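Local coordinates for lipoprotein (Colwellia psychrerythraea, PDB 3O0Y), which is of unknown function but, as a putative lipoprotein of the DUF885 family in the peptidase MA clan, may be related to metallopeptidases, at residues P376-T380 and D579-D585; Y476-V480 and I563-R567. All coordinates share one frame; numbering follows the deposited sequence.

Interaction 1: residues P376-T380 and D579-D585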
ATOM      1  N   PRO A 376     -11.223  12.748  22.244  1.00  8.89           N
ATOM      2  CA  PRO A 376     -11.733  14.125  22.146  1.00 10.23           C
ATOM      3  C   PRO A 376     -11.590  14.763  20.798  1.00  8.87           C
ATOM      4  O   PRO A 376     -12.394  15.673  20.497  1.00 10.03           O
ATOM      5  CB  PRO A 376     -10.887  14.885  23.184  1.00 12.14           C
ATOM      6  CG  PRO A 376     -10.580  13.831  24.201  1.00 13.22           C
ATOM      7  CD  PRO A 376     -10.338  12.590  23.394  1.00 11.12           C
ATOM      8  N   VAL A 377     -10.605  14.341  20.017  1.00  7.40           N
ATOM      9  CA  VAL A 377     -10.414  14.864  18.677  1.00  6.77           C
ATOM     10  C   VAL A 377     -10.651  13.883  17.527  1.00  7.16           C
ATOM     11  O   VAL A 377     -10.463  14.236  16.365  1.00  7.10           O
ATOM     12  CB  VAL A 377      -9.050  15.545  18.540  1.00  8.93           C
ATOM     13  CG1 VAL A 377      -8.859  16.658  19.676  1.00 11.02           C
ATOM     14  CG2 VAL A 377      -7.830  14.575  18.553  1.00  8.74           C
ATOM     15  N   PHE A 378     -11.117  12.686  17.895  1.00  7.53           N
ATOM     16  CA  PHE A 378     -11.515  11.690  16.915  1.00  6.25           C
ATOM     17  C   PHE A 378     -12.841  11.098  17.436  1.00  7.09           C
ATOM     18  O   PHE A 378     -12.880  10.023  18.061  1.00  7.01           O
ATOM     19  CB  PHE A 378     -10.459  10.645  16.767  1.00  7.44           C
ATOM     20  CG  PHE A 378      -9.241  11.099  16.015  1.00  4.78           C
ATOM     21  CD1 PHE A 378      -9.263  11.266  14.627  1.00  6.61           C
ATOM     22  CD2 PHE A 378      -8.054  11.474  16.704  1.00  8.41           C
ATOM     23  CE1 PHE A 378      -8.119  11.676  13.971  1.00  6.26           C
ATOM     24  CE2 PHE A 378      -6.887  11.789  15.969  1.00  7.06           C
ATOM     25  CZ  PHE A 378      -6.926  11.905  14.673  1.00  5.71           C
ATOM     26  N   ARG A 379     -13.887  11.855  17.215  1.00  7.47           N
ATOM     27  CA  ARG A 379     -15.102  11.648  17.955  1.00  8.95           C
ATOM     28  C   ARG A 379     -16.040  10.595  17.271  1.00 11.20           C
ATOM     29  O   ARG A 379     -17.070  10.199  17.877  1.00 12.43           O
ATOM     30  CB  ARG A 379     -15.832  12.960  18.124  1.00 12.36           C
ATOM     31  CG  ARG A 379     -15.098  14.018  18.901  1.00 12.78           C
ATOM     32  CD  ARG A 379     -15.914  15.298  18.840  1.00 19.53           C
ATOM     33  NE  ARG A 379     -16.137  15.688  17.432  1.00 24.90           N
ATOM     34  CZ  ARG A 379     -16.777  16.784  17.013  1.00 29.35           C
ATOM     35  NH1 ARG A 379     -17.302  17.678  17.877  1.00 24.97           N
ATOM     36  NH2 ARG A 379     -16.856  17.005  15.718  1.00 23.86           N
ATOM     37  N   THR A 380     -15.718  10.181  16.062  1.00  9.28           N
ATOM     38  CA  THR A 380     -16.483   9.151  15.330  1.00  8.88           C
ATOM     39  C   THR A 380     -15.631   7.868  15.288  1.00  8.36           C
ATOM     40  O   THR A 380     -14.564   7.801  14.675  1.00  7.47           O
ATOM     41  CB  THR A 380     -16.805   9.622  13.920  1.00 10.36           C
ATOM     42  OG1 THR A 380     -17.614  10.810  14.004  1.00 12.25           O
ATOM     43  CG2 THR A 380     -17.619   8.546  13.222  1.00 12.23           C
ATOM     44  N   ASP A 579     -11.585  24.023  15.942  1.00 13.01           N
ATOM     45  CA  ASP A 579     -11.777  22.798  16.700  1.00 13.03           C
ATOM     46  C   ASP A 579     -11.175  21.626  15.940  1.00  9.67           C
ATOM     47  O   ASP A 579     -11.599  21.296  14.799  1.00  9.51           O
ATOM     48  CB  ASP A 579     -13.246  22.539  16.904  1.00 16.06           C
ATOM     49  CG  ASP A 579     -13.452  21.391  17.822  1.00 24.16           C
ATOM     50  OD1 ASP A 579     -13.174  21.564  19.027  1.00 39.78           O
ATOM     51  OD2 ASP A 579     -13.726  20.286  17.340  1.00 31.54           O
ATOM     52  N   LEU A 580     -10.116  21.061  16.483  1.00  9.92           N
ATOM     53  CA  LEU A 580      -9.415  20.009  15.771  1.00  7.61           C
ATOM     54  C   LEU A 580     -10.318  18.812  15.517  1.00  6.51           C
ATOM     55  O   LEU A 580     -10.189  18.135  14.546  1.00  6.14           O
ATOM     56  CB  LEU A 580      -8.160  19.620  16.574  1.00  9.59           C
ATOM     57  CG  LEU A 580      -7.217  18.636  15.902  1.00  7.27           C
ATOM     58  CD1 LEU A 580      -6.548  19.203  14.680  1.00  6.51           C
ATOM     59  CD2 LEU A 580      -6.174  18.148  17.007  1.00  9.33           C
ATOM     60  N   ALA A 581     -11.247  18.499  16.435  1.00  7.24           N
ATOM     61  CA  ALA A 581     -12.175  17.396  16.208  1.00  7.41           C
ATOM     62  C   ALA A 581     -12.990  17.570  14.940  1.00  8.61           C
ATOM     63  O   ALA A 581     -13.213  16.586  14.183  1.00  8.41           O
ATOM     64  CB  ALA A 581     -13.109  17.187  17.423  1.00  8.40           C
ATOM     65  N   GLU A 582     -13.480  18.790  14.714  1.00  8.55           N
ATOM     66  CA  GLU A 582     -14.217  19.088  13.453  1.00  6.90           C
ATOM     67  C   GLU A 582     -13.367  18.988  12.270  1.00  7.33           C
ATOM     68  O   GLU A 582     -13.816  18.486  11.274  1.00  8.98           O
ATOM     69  CB  GLU A 582     -14.810  20.476  13.480  1.00  9.11           C
ATOM     70  CG  GLU A 582     -15.911  20.620  14.542  1.00 10.20           C
ATOM     71  CD  GLU A 582     -16.558  22.002  14.532  1.00 16.52           C
ATOM     72  OE1 GLU A 582     -16.205  22.870  13.691  1.00 17.66           O
ATOM     73  OE2 GLU A 582     -17.469  22.189  15.370  1.00 21.67           O
ATOM     74  N   PHE A 583     -12.114  19.436  12.348  1.00  6.90           N
ATOM     75  CA  PHE A 583     -11.192  19.316  11.231  1.00  6.97           C
ATOM     76  C   PHE A 583     -10.979  17.856  10.876  1.00  6.46           C
ATOM     77  O   PHE A 583     -10.975  17.501   9.725  1.00  6.25           O
ATOM     78  CB  PHE A 583      -9.844  19.973  11.585  1.00  8.54           C
ATOM     79  CG  PHE A 583      -8.777  19.804  10.548  1.00  7.47           C
ATOM     80  CD1 PHE A 583      -8.836  20.591   9.412  1.00  8.90           C
ATOM     81  CD2 PHE A 583      -7.690  18.968  10.708  1.00  7.57           C
ATOM     82  CE1 PHE A 583      -7.907  20.434   8.361  1.00  7.86           C
ATOM     83  CE2 PHE A 583      -6.746  18.816   9.690  1.00  9.68           C
ATOM     84  CZ  PHE A 583      -6.842  19.600   8.511  1.00  8.60           C
ATOM     85  N   HIS A 584     -10.767  17.025  11.880  1.00  6.14           N
ATOM     86  CA  HIS A 584     -10.623  15.593  11.631  1.00  5.68           C
ATOM     87  C   HIS A 584     -11.863  14.967  10.981  1.00  7.51           C
ATOM     88  O   HIS A 584     -11.737  14.081  10.165  1.00  6.35           O
ATOM     89  CB  HIS A 584     -10.218  14.852  12.919  1.00  5.51           C
ATOM     90  CG  HIS A 584      -8.797  15.119  13.351  1.00  4.92           C
ATOM     91  ND1 HIS A 584      -8.372  15.050  14.651  1.00  4.91           N
ATOM     92  CD2 HIS A 584      -7.747  15.609  12.639  1.00  7.14           C
ATOM     93  CE1 HIS A 584      -7.085  15.368  14.702  1.00  7.08           C
ATOM     94  NE2 HIS A 584      -6.686  15.729  13.495  1.00  6.70           N
ATOM     95  N   ASP A 585     -13.037  15.406  11.341  1.00  5.23           N
ATOM     96  CA  ASP A 585     -14.245  14.871  10.749  1.00  7.10           C
ATOM     97  C   ASP A 585     -14.303  15.271   9.264  1.00  7.90           C
ATOM     98  O   ASP A 585     -14.632  14.431   8.407  1.00  7.86           O
ATOM     99  CB  ASP A 585     -15.472  15.365  11.430  1.00  7.61           C
ATOM    100  CG  ASP A 585     -15.714  14.740  12.814  1.00 16.09           C
ATOM    101  OD1 ASP A 585     -15.141  13.684  13.193  1.00 18.67           O
ATOM    102  OD2 ASP A 585     -16.614  15.300  13.480  1.00 20.96           O
TER
HETATM  103  O   HOH W   1     -13.879  14.153  15.515  1.00 13.54           O
HETATM  104  O   HOH W   2     -18.779  19.833  16.283  1.00 25.83           O
HETATM  105  O   HOH W   3     -17.176  13.084  15.068  1.00 21.66           O
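With CG of both Phe-378 (chi1 -74°) and His-584 (chi1 -71°) lying beside its own backbone N, the two rings come to rest face against face, while Arg-379 bends at chi3 to carry its guanidinium back over the first turn of the opposing helix. The Phe-378 and His-584 rings form an offset stack, centroids 4.2 Å apart and planes only 5° from parallel. The other face of the imidazole lies against Leu-580 O, one turn earlier in its own helix. Within its ring plane, His-584 ND1 donates to Val-377 O at 2.8 Å, approaching from above the carbonyl plane. Histidine suits this buried place because it is flat enough to stack and carries two ring nitrogens that can each take a polar partner: NE2 is hydrogen-bonded to Tyr-476. With an alanine in place of His-584, Val-377 O would probably lose its N-H donor, Phe-378 its stacked ring and Tyr-476 OH its imidazole partner.

The segment 376-380 is a loop following helix 353-373, and it lies across the N-terminal turn of helix 580-588. Asp-579 is the N-cap: its OD2 accepts from Glu-582 N at 3.0 Å. Ala-581 permits the close approach, since its small CB fits beneath one face of the Arg-379 guanidinium, 3.4 Å from NE, and its CA-H points at Val-377 O. Arg-379 NH2, at the guanidinium edge, makes a salt bridge of 2.8 Å to Asp-585 OD2, meeting the carboxylate from above its plane. A water joins Arg-379 N to Asp-585 OD1, and a second links Arg-379 NH1 to Glu-582 OE2, whose carboxylate also forms a salt bridge with Lys-609. Earlier in the loop, Val-377 CG1 packs against Leu-580 CD2 at 4.1 Å.

Interaction 2: residues Y476-V480 and I563-R567; sequences YSEQV and ILSLR
Ile-563 CG2 sits over one face of the Tyr-476 ring, 3.8 Å from its centroid, a CH-pi contact. Leu-564 CD2 meets the same ring at its edge, 3.7 Å from Tyr-476 CE1, so two branched aliphatic side chains from successive residues hold the aromatic from different directions. The opposite face is lined by Val-480 CG2, one turn further along the tyrosine's own helix. At the phenolic end, Arg-567 NH1 donates to Tyr-476 OH at 3.1 Å; the bond is bent (140°), and the oxygen is tilted from the guanidinium plane. The same OH is also hydrogen-bonded to His-584 NE2. Tyrosine is apt here, offering a broad apolar face to the isoleucine and a hydroxyl to both the arginine and the histidine.

Arg-567 reaches this position with CG anti to the backbone N (chi1 -168°) and a bend at chi3, while Leu-564 CD2 lies over one face of its guanidinium. Beside it the extended Gln-479 lays its amide against the leucine; Gln-479 NE2 lies 3.7 Å from Leu-564 CD2. A second shell holds these polar ends: Glu-483 forms a salt bridge with Arg-567 NH1 and accepts from Gln-479 NE2, so this buried arginine's charge is probably balanced close at hand.

The axes of the helical segments 476-480 and 563-567 are 12.1 Å apart at closest approach and inclined at 53°, a wide separation bridged by long side chains. Helix 467-483 faces helix 555-574 across this layer, with Leu-580 and Phe-583 of helix 580-588 packing on both Tyr-476 and Arg-567.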
ATOM      1  N   TYR A 476       0.587  12.210   8.999  1.00  5.54           N
ATOM      2  CA  TYR A 476      -0.031  13.255   9.819  1.00  6.26           C
ATOM      3  C   TYR A 476      -0.458  12.715  11.175  1.00  6.94           C
ATOM      4  O   TYR A 476      -0.213  13.398  12.174  1.00  4.96           O
ATOM      5  CB  TYR A 476      -1.193  13.914   9.064  1.00  6.91           C
ATOM      6  CG  TYR A 476      -2.072  14.769   9.914  1.00  7.36           C
ATOM      7  CD1 TYR A 476      -1.759  16.088  10.164  1.00  5.08           C
ATOM      8  CD2 TYR A 476      -3.245  14.289  10.413  1.00  6.66           C
ATOM      9  CE1 TYR A 476      -2.576  16.876  11.032  1.00  6.06           C
ATOM     10  CE2 TYR A 476      -4.061  15.061  11.259  1.00  8.40           C
ATOM     11  CZ  TYR A 476      -3.758  16.370  11.506  1.00  5.18           C
ATOM     12  OH  TYR A 476      -4.565  17.088  12.437  1.00  7.13           O
ATOM     13  N   SER A 477      -1.056  11.499  11.222  1.00  7.30           N
ATOM     14  CA  SER A 477      -1.519  10.766  12.438  1.00  8.56           C
ATOM     15  C   SER A 477      -0.388  10.641  13.435  1.00  5.44           C
ATOM     16  O   SER A 477      -0.600  10.787  14.657  1.00  7.88           O
ATOM     17  CB  SER A 477      -1.899   9.259  12.100  1.00  7.28           C
ATOM     18  OG  SER A 477      -3.138   9.485  11.546  1.00 21.92           O
ATOM     19  N   GLU A 478       0.787  10.356  12.930  1.00  5.83           N
ATOM     20  CA  GLU A 478       1.963  10.187  13.771  1.00  7.18           C
ATOM     21  C   GLU A 478       2.314  11.483  14.516  1.00  7.37           C
ATOM     22  O   GLU A 478       2.764  11.447  15.676  1.00  7.45           O
ATOM     23  CB  GLU A 478       3.161   9.680  12.960  1.00  7.07           C
ATOM     24  CG  GLU A 478       3.019   8.214  12.427  1.00  8.99           C
ATOM     25  CD  GLU A 478       4.172   7.823  11.509  1.00 16.09           C
ATOM     26  OE1 GLU A 478       5.312   7.540  12.027  1.00 16.23           O
ATOM     27  OE2 GLU A 478       3.972   7.761  10.267  1.00 16.77           O
ATOM     28  N   GLN A 479       2.108  12.602  13.839  1.00  6.83           N
ATOM     29  CA  GLN A 479       2.338  13.913  14.467  1.00  6.28           C
ATOM     30  C   GLN A 479       1.235  14.249  15.424  1.00  7.42           C
ATOM     31  O   GLN A 479       1.483  14.730  16.519  1.00  6.53           O
ATOM     32  CB  GLN A 479       2.492  15.059  13.456  1.00  6.46           C
ATOM     33  CG  GLN A 479       2.717  16.392  14.138  1.00  8.42           C
ATOM     34  CD  GLN A 479       3.021  17.468  13.079  1.00 10.69           C
ATOM     35  OE1 GLN A 479       3.890  17.248  12.215  1.00 13.77           O
ATOM     36  NE2 GLN A 479       2.370  18.603  13.177  1.00 10.52           N
ATOM     37  N   VAL A 480      -0.013  13.992  15.034  1.00  6.71           N
ATOM     38  CA  VAL A 480      -1.119  14.194  15.948  1.00  6.34           C
ATOM     39  C   VAL A 480      -0.939  13.372  17.240  1.00  6.73           C
ATOM     40  O   VAL A 480      -1.294  13.847  18.308  1.00  5.86           O
ATOM     41  CB  VAL A 480      -2.485  13.814  15.323  1.00  8.27           C
ATOM     42  CG1 VAL A 480      -3.639  13.937  16.436  1.00 13.35           C
ATOM     43  CG2 VAL A 480      -2.823  14.815  14.248  1.00 15.95           C
ATOM     44  N   ILE A 563      -2.149  18.284   4.128  1.00  8.29           N
ATOM     45  CA  ILE A 563      -3.048  18.210   5.297  1.00  5.59           C
ATOM     46  C   ILE A 563      -2.689  19.265   6.320  1.00  6.48           C
ATOM     47  O   ILE A 563      -3.553  19.987   6.793  1.00  7.15           O
ATOM     48  CB  ILE A 563      -3.119  16.761   5.953  1.00  6.75           C
ATOM     49  CG1 ILE A 563      -3.712  15.794   4.914  1.00  7.41           C
ATOM     50  CG2 ILE A 563      -3.912  16.897   7.319  1.00  7.29           C
ATOM     51  CD1 ILE A 563      -3.486  14.272   5.268  1.00  6.99           C
ATOM     52  N   LEU A 564      -1.411  19.396   6.664  1.00  6.96           N
ATOM     53  CA  LEU A 564      -0.971  20.402   7.589  1.00  7.61           C
ATOM     54  C   LEU A 564      -1.185  21.858   7.089  1.00  6.93           C
ATOM     55  O   LEU A 564      -1.550  22.771   7.881  1.00  7.10           O
ATOM     56  CB  LEU A 564       0.497  20.139   7.947  1.00  7.32           C
ATOM     57  CG  LEU A 564       0.773  18.998   8.921  1.00  6.45           C
ATOM     58  CD1 LEU A 564       2.288  18.829   9.073  1.00 12.74           C
ATOM     59  CD2 LEU A 564       0.119  19.350  10.285  1.00  8.77           C
ATOM     60  N   SER A 565      -1.011  22.080   5.796  1.00  7.19           N
ATOM     61  CA  SER A 565      -1.250  23.394   5.209  1.00  8.80           C
ATOM     62  C   SER A 565      -2.732  23.781   5.299  1.00 10.37           C
ATOM     63  O   SER A 565      -3.076  24.915   5.686  1.00 10.02           O
ATOM     64  CB  SER A 565      -0.843  23.354   3.738  1.00 11.61           C
ATOM     65  OG  SER A 565      -1.104  24.628   3.176  1.00 16.74           O
ATOM     66  N   LEU A 566      -3.613  22.803   5.043  1.00  9.38           N
ATOM     67  CA  LEU A 566      -5.024  23.001   5.246  1.00  6.46           C
ATOM     68  C   LEU A 566      -5.386  23.291   6.672  1.00  7.41           C
ATOM     69  O   LEU A 566      -6.249  24.143   6.931  1.00  7.85           O
ATOM     70  CB  LEU A 566      -5.843  21.852   4.628  1.00  6.62           C
ATOM     71  CG  LEU A 566      -5.826  21.741   3.077  1.00  6.78           C
ATOM     72  CD1 LEU A 566      -6.416  20.339   2.782  1.00  8.21           C
ATOM     73  CD2 LEU A 566      -6.674  22.896   2.387  1.00  6.37           C
ATOM     74  N   ARG A 567      -4.762  22.580   7.606  1.00  6.52           N
ATOM     75  CA  ARG A 567      -5.033  22.801   9.016  1.00  6.42           C
ATOM     76  C   ARG A 567      -4.644  24.227   9.399  1.00  7.71           C
ATOM     77  O   ARG A 567      -5.326  24.875  10.198  1.00  9.36           O
ATOM     78  CB  ARG A 567      -4.317  21.743   9.830  1.00  5.27           C
ATOM     79  CG  ARG A 567      -4.755  21.708  11.289  1.00  8.30           C
ATOM     80  CD  ARG A 567      -4.199  20.475  12.046  1.00  7.26           C
ATOM     81  NE  ARG A 567      -2.826  20.743  12.454  1.00  7.54           N
ATOM     82  CZ  ARG A 567      -2.177  20.108  13.419  1.00  8.90           C
ATOM     83  NH1 ARG A 567      -2.714  19.044  14.002  1.00  7.15           N
ATOM     84  NH2 ARG A 567      -0.946  20.517  13.746  1.00  9.19           N
TER

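How the interactions relate
Interactions 1 and 2 adjoin, their centres 12 Å apart, and along the chain the second is nested within the loop closed by the first. Their polar joint is a probable hydrogen bond of 2.7 Å between His-584 NE2 and Tyr-476 OH, which runs the chain of polar contacts from Val-377 O through the imidazole and phenol to Arg-567. Beside it, Phe-583 CZ is 3.6 Å from Arg-567 CB, and Leu-580 CD1 comes within 3.7 Å of Tyr-476 OH. Helices 555-574 and 580-588 are consecutive; interaction 2 joins the first, and interaction 1 the second, to earlier parts of the chain. A bound Tris molecule, probably from the crystallisation liquor, lies about 4 Å from the Gln-479 side chain.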